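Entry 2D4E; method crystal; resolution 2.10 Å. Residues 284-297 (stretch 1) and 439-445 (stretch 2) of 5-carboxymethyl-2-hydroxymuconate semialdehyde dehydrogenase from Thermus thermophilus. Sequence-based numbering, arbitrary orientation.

Stretch 1 284-297: ADLERALDAVVFQI
Stretch 2, residues 439-445: AYVFTRD

Helix 286-297 packs nearly antiparallel (162°) on strand 439-442, axes 9.8 Å apart at closest approach; CA atoms pair A284 with T443 (4.0 Å) and V293 with Y440 (8.7 Å), and 467 Å² is buried in all, most on F442 (112 Å²), then A284 (78 Å²). A284 is extended (-85/171), D285 is the N-cap (-75/98), and helical i to i+4 bonds run from A289 N to D285 O (2.9 Å) through Q296 N to A292 O (2.8 Å), with a weak last bond from I297 N to V293 O (3.4 Å); Y440 (-129/128) and F442 (-118/106) are extended, R444 bends (-94/-15). D285 OD1 (chi1 t) caps R288 N (3.0 Å) and, weakly, E287 N (3.1 Å). Buried F442 (chi1 m, chi2 85°) points toward the helix, where alanines leave its ring room: CD2 is 3.8 Å from A289 CA, CZ 3.5 Å from A292 CB; CE1 also meets V293 CG1 (chi1 m, 4.0 Å). A284 CB sits 3.2 Å from F442 O and 4.0 Å from F442 CB. Q296 (t, p, chi3 60°) lays CG over one face of the Y440 ring (chi1 m, chi2 79°), 4.0 Å from its centroid, a CH-pi contact. Exposed R444 (m, t, t, chi4 89°) reaches back, its guanidinium face against D285 CA (3.5 Å from NH2); D285 OD2 to R444 NH2, 4.0 Å, is a long salt bridge of charges only, OD2 well out of the guanidinium plane. R444 NH1 lies 3.2 Å from A284 O.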

# COMPACT_ATOMS: atom_id res chain seq x y z
N ALA C 284 -27.98 -23.35 4.09
CA ALA C 284 -26.63 -23.53 4.59
C ALA C 284 -26.36 -24.94 5.09
O ALA C 284 -27.27 -25.76 5.19
CB ALA C 284 -26.35 -22.53 5.70
N ASP C 285 -25.10 -25.21 5.38
CA ASP C 285 -24.72 -26.50 5.94
C ASP C 285 -25.20 -26.36 7.38
O ASP C 285 -24.53 -25.75 8.21
CB ASP C 285 -23.20 -26.66 5.90
CG ASP C 285 -22.74 -27.99 6.45
OD1 ASP C 285 -23.36 -28.46 7.43
OD2 ASP C 285 -21.77 -28.55 5.92
N LEU C 286 -26.38 -26.91 7.68
CA LEU C 286 -26.96 -26.79 9.01
C LEU C 286 -26.23 -27.55 10.11
O LEU C 286 -26.36 -27.22 11.29
CB LEU C 286 -28.44 -27.20 8.97
CG LEU C 286 -29.28 -26.33 8.02
CD1 LEU C 286 -30.72 -26.82 7.98
CD2 LEU C 286 -29.23 -24.88 8.48
N GLU C 287 -25.45 -28.56 9.74
CA GLU C 287 -24.70 -29.31 10.74
C GLU C 287 -23.56 -28.42 11.24
O GLU C 287 -23.33 -28.33 12.45
CB GLU C 287 -24.14 -30.59 10.13
CG GLU C 287 -25.20 -31.61 9.75
CD GLU C 287 -26.12 -31.94 10.92
OE1 GLU C 287 -25.60 -32.36 11.98
OE2 GLU C 287 -27.35 -31.78 10.77
N ARG C 288 -22.86 -27.77 10.32
CA ARG C 288 -21.76 -26.88 10.68
C ARG C 288 -22.33 -25.64 11.37
O ARG C 288 -21.77 -25.14 12.35
CB ARG C 288 -20.97 -26.46 9.44
CG ARG C 288 -19.75 -25.58 9.75
CD ARG C 288 -19.28 -24.78 8.53
NE ARG C 288 -18.96 -25.62 7.38
CZ ARG C 288 -18.47 -25.16 6.23
NH1 ARG C 288 -18.23 -23.86 6.08
NH2 ARG C 288 -18.20 -25.99 5.23
N ALA C 289 -23.44 -25.13 10.84
CA ALA C 289 -24.08 -23.95 11.40
C ALA C 289 -24.46 -24.21 12.86
O ALA C 289 -24.27 -23.35 13.72
CB ALA C 289 -25.32 -23.57 10.59
N LEU C 290 -24.98 -25.40 13.14
CA LEU C 290 -25.37 -25.76 14.50
C LEU C 290 -24.14 -25.77 15.41
O LEU C 290 -24.15 -25.18 16.48
CB LEU C 290 -26.03 -27.15 14.51
CG LEU C 290 -26.43 -27.70 15.89
CD1 LEU C 290 -27.42 -26.74 16.55
CD2 LEU C 290 -27.06 -29.09 15.74
N ASP C 291 -23.08 -26.45 14.98
CA ASP C 291 -21.86 -26.50 15.78
C ASP C 291 -21.35 -25.10 16.05
O ASP C 291 -21.01 -24.77 17.18
CB ASP C 291 -20.77 -27.28 15.05
CG ASP C 291 -20.97 -28.78 15.12
OD1 ASP C 291 -20.27 -29.49 14.38
OD2 ASP C 291 -21.82 -29.24 15.91
N ALA C 292 -21.32 -24.27 15.01
CA ALA C 292 -20.82 -22.91 15.12
C ALA C 292 -21.60 -21.99 16.06
O ALA C 292 -21.01 -21.37 16.94
CB ALA C 292 -20.75 -22.28 13.74
N VAL C 293 -22.92 -21.91 15.89
CA VAL C 293 -23.71 -21.03 16.75
C VAL C 293 -23.73 -21.50 18.20
O VAL C 293 -23.73 -20.69 19.12
CB VAL C 293 -25.17 -20.85 16.23
CG1 VAL C 293 -25.15 -20.39 14.77
CG2 VAL C 293 -25.96 -22.15 16.38
N VAL C 294 -23.73 -22.82 18.41
CA VAL C 294 -23.72 -23.29 19.79
C VAL C 294 -22.40 -22.88 20.45
O VAL C 294 -22.38 -22.37 21.58
CB VAL C 294 -23.87 -24.83 19.87
CG1 VAL C 294 -23.66 -25.30 21.31
CG2 VAL C 294 -25.26 -25.23 19.38
N PHE C 295 -21.30 -23.09 19.74
CA PHE C 295 -19.99 -22.73 20.27
C PHE C 295 -19.81 -21.23 20.43
O PHE C 295 -19.31 -20.77 21.45
CB PHE C 295 -18.88 -23.27 19.35
CG PHE C 295 -17.53 -22.64 19.60
CD1 PHE C 295 -17.19 -21.44 18.98
CD2 PHE C 295 -16.61 -23.23 20.46
CE1 PHE C 295 -15.96 -20.84 19.22
CE2 PHE C 295 -15.38 -22.64 20.71
CZ PHE C 295 -15.05 -21.44 20.09
N GLN C 296 -20.22 -20.47 19.42
CA GLN C 296 -20.04 -19.02 19.43
C GLN C 296 -20.77 -18.26 20.54
O GLN C 296 -20.42 -17.11 20.84
CB GLN C 296 -20.41 -18.44 18.06
CG GLN C 296 -19.70 -17.13 17.75
CD GLN C 296 -18.19 -17.24 17.89
OE1 GLN C 296 -17.55 -18.03 17.20
NE2 GLN C 296 -17.62 -16.45 18.79
N ILE C 297 -21.77 -18.87 21.16
CA ILE C 297 -22.46 -18.18 22.24
C ILE C 297 -22.14 -18.79 23.60
O ILE C 297 -21.97 -18.06 24.58
CB ILE C 297 -24.02 -18.16 22.05
CG1 ILE C 297 -24.68 -17.47 23.25
CG2 ILE C 297 -24.56 -19.58 21.97
CD1 ILE C 297 -24.15 -16.08 23.56
N ALA C 439 -20.48 -10.31 13.14
CA ALA C 439 -21.69 -10.87 12.55
C ALA C 439 -21.27 -12.19 11.91
O ALA C 439 -20.14 -12.32 11.45
CB ALA C 439 -22.25 -9.92 11.49
N TYR C 440 -22.18 -13.16 11.92
CA TYR C 440 -21.90 -14.48 11.35
C TYR C 440 -23.02 -14.86 10.38
O TYR C 440 -24.21 -14.82 10.72
CB TYR C 440 -21.80 -15.52 12.47
CG TYR C 440 -20.82 -15.13 13.56
CD1 TYR C 440 -21.17 -14.21 14.54
CD2 TYR C 440 -19.52 -15.66 13.57
CE1 TYR C 440 -20.25 -13.81 15.51
CE2 TYR C 440 -18.59 -15.27 14.53
CZ TYR C 440 -18.96 -14.34 15.50
OH TYR C 440 -18.05 -13.94 16.45
N VAL C 441 -22.63 -15.24 9.16
CA VAL C 441 -23.61 -15.60 8.15
C VAL C 441 -23.44 -17.02 7.66
O VAL C 441 -22.35 -17.42 7.23
CB VAL C 441 -23.51 -14.65 6.95
CG1 VAL C 441 -24.65 -14.93 5.97
CG2 VAL C 441 -23.53 -13.20 7.43
N PHE C 442 -24.52 -17.79 7.74
CA PHE C 442 -24.50 -19.17 7.29
C PHE C 442 -25.47 -19.36 6.14
O PHE C 442 -26.69 -19.37 6.32
CB PHE C 442 -24.83 -20.10 8.46
CG PHE C 442 -23.87 -19.98 9.61
CD1 PHE C 442 -24.04 -19.01 10.59
CD2 PHE C 442 -22.76 -20.82 9.69
CE1 PHE C 442 -23.11 -18.87 11.64
CE2 PHE C 442 -21.83 -20.69 10.73
CZ PHE C 442 -22.00 -19.72 11.70
N THR C 443 -24.91 -19.51 4.95
CA THR C 443 -25.67 -19.71 3.72
C THR C 443 -24.67 -20.22 2.69
O THR C 443 -23.48 -19.88 2.77
CB THR C 443 -26.28 -18.38 3.21
OG1 THR C 443 -27.16 -18.64 2.11
CG2 THR C 443 -25.17 -17.42 2.75
N ARG C 444 -25.13 -21.04 1.75
CA ARG C 444 -24.23 -21.57 0.73
C ARG C 444 -24.24 -20.70 -0.52
O ARG C 444 -23.35 -20.81 -1.36
CB ARG C 444 -24.61 -23.00 0.34
CG ARG C 444 -24.24 -24.09 1.34
CD ARG C 444 -24.37 -25.45 0.65
NE ARG C 444 -24.01 -26.60 1.48
CZ ARG C 444 -24.85 -27.26 2.28
NH1 ARG C 444 -26.12 -26.89 2.37
NH2 ARG C 444 -24.42 -28.32 2.96
N ASP C 445 -25.23 -19.82 -0.64
CA ASP C 445 -25.35 -18.97 -1.81
C ASP C 445 -24.27 -17.88 -1.89
O ASP C 445 -24.19 -17.01 -1.02
CB ASP C 445 -26.73 -18.33 -1.87
CG ASP C 445 -26.99 -17.63 -3.19
OD1 ASP C 445 -26.77 -16.40 -3.29
OD2 ASP C 445 -27.42 -18.31 -4.14